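Local coordinates for protein RsfP (Uncultured bacterium, PDB 4GLF) that probably catalyses the phosphorolysis of nucleosides, as many relatives in the nucleoside phosphorylase family do, at residues A29-R34 with L51-G56. Numbering follows the deposited sequence.
Sequences ALTNKR and LGELNG
Arg-34 reaches across to Glu-53 with its chain extended from CG to NE, and its NH2 forms a salt bridge to OE2 of Glu-53 at 2.7 Å. The guanidinium and carboxylate planes lie only 28° apart; the oxygen sits at the guanidinium edge and offers its syn lone pair. Glu-53 meets it there because its chain bends at chi2 (75°), and OE2 is held a second time by the hydroxyl of Thr-58 on the next strand. CB of Leu-51 lies 3.9 Å from the guanidinium plane, over one face and offset toward its rim. With an alanine here instead of Arg-34, the Glu-53 carboxylate would probably lose its charged mate, keeping the Thr-58 hydroxyl, and CB of Leu-51 the cover the guanidinium gives it. Glu-53 OE1 accepts from a water at 2.6 Å that also joins Thr-31 OG1 and Asn-32 ND2.

On the opposite face from Arg-34 and Glu-53, CD1 of Leu-30 packs against CG of Leu-54 (3.8 Å) and over the backbone of Gly-52, where a side chain would clash with Leu-30 and the Thr-31 carbonyl. Leu-30 also touches Phe-61, while Leu-54 rests on helix 238-263.

Paired backbone bonds link Thr-31 with Glu-53 (Thr-31 N to Glu-53 O and Glu-53 N to Thr-31 O, both 2.9 Å) and Arg-34 with Leu-51, but the register slips by one residue between them. This is an antiparallel beta pairing interrupted by a beta bulge, at the outer edge of the mixed sheet of a phosphorylase-superfamily fold.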
loop_
_atom_site.group_PDB
_atom_site.type_symbol
_atom_site.label_atom_id
_atom_site.label_comp_id
_atom_site.label_asym_id
_atom_site.label_seq_id
_atom_site.Cartn_x
_atom_site.Cartn_y
_atom_site.Cartn_z
ATOM N N ALA A 29 -35.133 -16.137 17.924
ATOM C CA ALA A 29 -34.296 -17.086 18.686
ATOM C C ALA A 29 -33.339 -16.395 19.669
ATOM O O ALA A 29 -32.967 -17.005 20.680
ATOM C CB ALA A 29 -33.506 -18.015 17.756
ATOM N N LEU A 30 -32.973 -15.137 19.368
ATOM C CA LEU A 30 -32.037 -14.339 20.179
ATOM C C LEU A 30 -32.786 -13.550 21.237
ATOM O O LEU A 30 -33.462 -12.542 20.916
ATOM C CB LEU A 30 -31.262 -13.335 19.303
ATOM C CG LEU A 30 -30.043 -12.702 19.996
ATOM C CD1 LEU A 30 -28.896 -13.675 20.236
ATOM C CD2 LEU A 30 -29.542 -11.559 19.121
ATOM N N THR A 31 -32.632 -13.982 22.487
ATOM C CA THR A 31 -33.457 -13.474 23.583
ATOM C C THR A 31 -32.734 -12.445 24.452
ATOM O O THR A 31 -31.450 -12.452 24.573
ATOM C CB THR A 31 -34.016 -14.630 24.482
ATOM O OG1 THR A 31 -32.940 -15.323 25.141
ATOM C CG2 THR A 31 -34.866 -15.653 23.664
ATOM N N ASN A 32 -33.556 -11.577 25.059
ATOM C CA ASN A 32 -33.123 -10.515 25.959
ATOM C C ASN A 32 -32.086 -9.666 25.245
ATOM O O ASN A 32 -31.068 -9.306 25.833
ATOM C CB ASN A 32 -32.550 -11.049 27.264
ATOM C CG ASN A 32 -33.629 -11.587 28.180
ATOM O OD1 ASN A 32 -34.588 -10.889 28.531
ATOM N ND2 ASN A 32 -33.499 -12.851 28.545
ATOM N N LYS A 33 -32.406 -9.344 23.989
ATOM C CA LYS A 33 -31.671 -8.390 23.181
ATOM C C LYS A 33 -31.458 -7.117 23.952
ATOM O O LYS A 33 -32.411 -6.546 24.496
ATOM C CB LYS A 33 -32.465 -8.096 21.929
ATOM C CG LYS A 33 -32.391 -9.199 20.887
ATOM C CD LYS A 33 -33.451 -8.982 19.824
ATOM C CE LYS A 33 -33.376 -10.078 18.792
ATOM N NZ LYS A 33 -34.719 -10.673 18.557
ATOM N N ARG A 34 -30.202 -6.715 24.079
ATOM C CA ARG A 34 -29.795 -5.535 24.830
ATOM C C ARG A 34 -28.587 -4.844 24.172
ATOM O O ARG A 34 -27.877 -5.477 23.440
ATOM C CB ARG A 34 -29.468 -5.903 26.275
ATOM C CG ARG A 34 -29.018 -7.325 26.496
ATOM C CD ARG A 34 -28.250 -7.412 27.779
ATOM N NE ARG A 34 -27.552 -8.652 28.040
ATOM C CZ ARG A 34 -27.925 -9.850 27.648
ATOM N NH1 ARG A 34 -29.009 -10.019 26.942
ATOM N NH2 ARG A 34 -27.201 -10.884 27.966
ATOM N N LEU A 51 -26.073 -7.617 22.682
ATOM C CA LEU A 51 -25.866 -8.887 23.403
ATOM C C LEU A 51 -27.222 -9.598 23.494
ATOM O O LEU A 51 -28.239 -8.950 23.592
ATOM C CB LEU A 51 -25.390 -8.627 24.820
ATOM C CG LEU A 51 -23.994 -8.012 24.905
ATOM C CD1 LEU A 51 -23.744 -7.483 26.308
ATOM C CD2 LEU A 51 -22.989 -9.080 24.580
ATOM N N GLY A 52 -27.238 -10.923 23.413
ATOM C CA GLY A 52 -28.466 -11.668 23.703
ATOM C C GLY A 52 -28.081 -13.132 23.817
ATOM O O GLY A 52 -26.893 -13.469 23.671
ATOM N N GLU A 53 -29.069 -13.994 24.060
ATOM C CA GLU A 53 -28.788 -15.405 24.217
ATOM C C GLU A 53 -29.395 -16.221 23.088
ATOM O O GLU A 53 -30.542 -15.983 22.649
ATOM C CB GLU A 53 -29.301 -15.919 25.570
ATOM C CG GLU A 53 -28.342 -15.552 26.705
ATOM C CD GLU A 53 -28.419 -14.077 27.106
ATOM O OE1 GLU A 53 -29.551 -13.493 27.147
ATOM O OE2 GLU A 53 -27.322 -13.515 27.354
ATOM N N LEU A 54 -28.592 -17.176 22.634
ATOM C CA LEU A 54 -29.021 -18.200 21.671
ATOM C C LEU A 54 -29.023 -19.492 22.489
ATOM O O LEU A 54 -27.968 -19.963 22.894
ATOM C CB LEU A 54 -28.034 -18.263 20.485
ATOM C CG LEU A 54 -28.298 -17.283 19.336
ATOM C CD1 LEU A 54 -27.261 -17.382 18.186
ATOM C CD2 LEU A 54 -29.726 -17.452 18.814
ATOM N N ASN A 55 -30.222 -19.967 22.840
ATOM C CA ASN A 55 -30.386 -21.125 23.726
ATOM C C ASN A 55 -29.490 -21.039 25.006
ATOM O O ASN A 55 -28.673 -21.918 25.282
ATOM C CB ASN A 55 -30.138 -22.403 22.907
ATOM C CG ASN A 55 -30.486 -23.685 23.684
ATOM O OD1 ASN A 55 -31.497 -23.760 24.389
ATOM N ND2 ASN A 55 -29.616 -24.699 23.560
ATOM N N GLY A 56 -29.643 -19.962 25.769
ATOM C CA GLY A 56 -28.847 -19.739 26.961
ATOM C C GLY A 56 -27.405 -19.268 26.766
ATOM O O GLY A 56 -26.747 -18.920 27.742
HETATM O O HOH W 1 -32.311 -19.435 21.636
HETATM O O HOH W 2 -31.671 -18.510 25.235
HETATM O O HOH W 3 -31.870 -14.551 27.682
#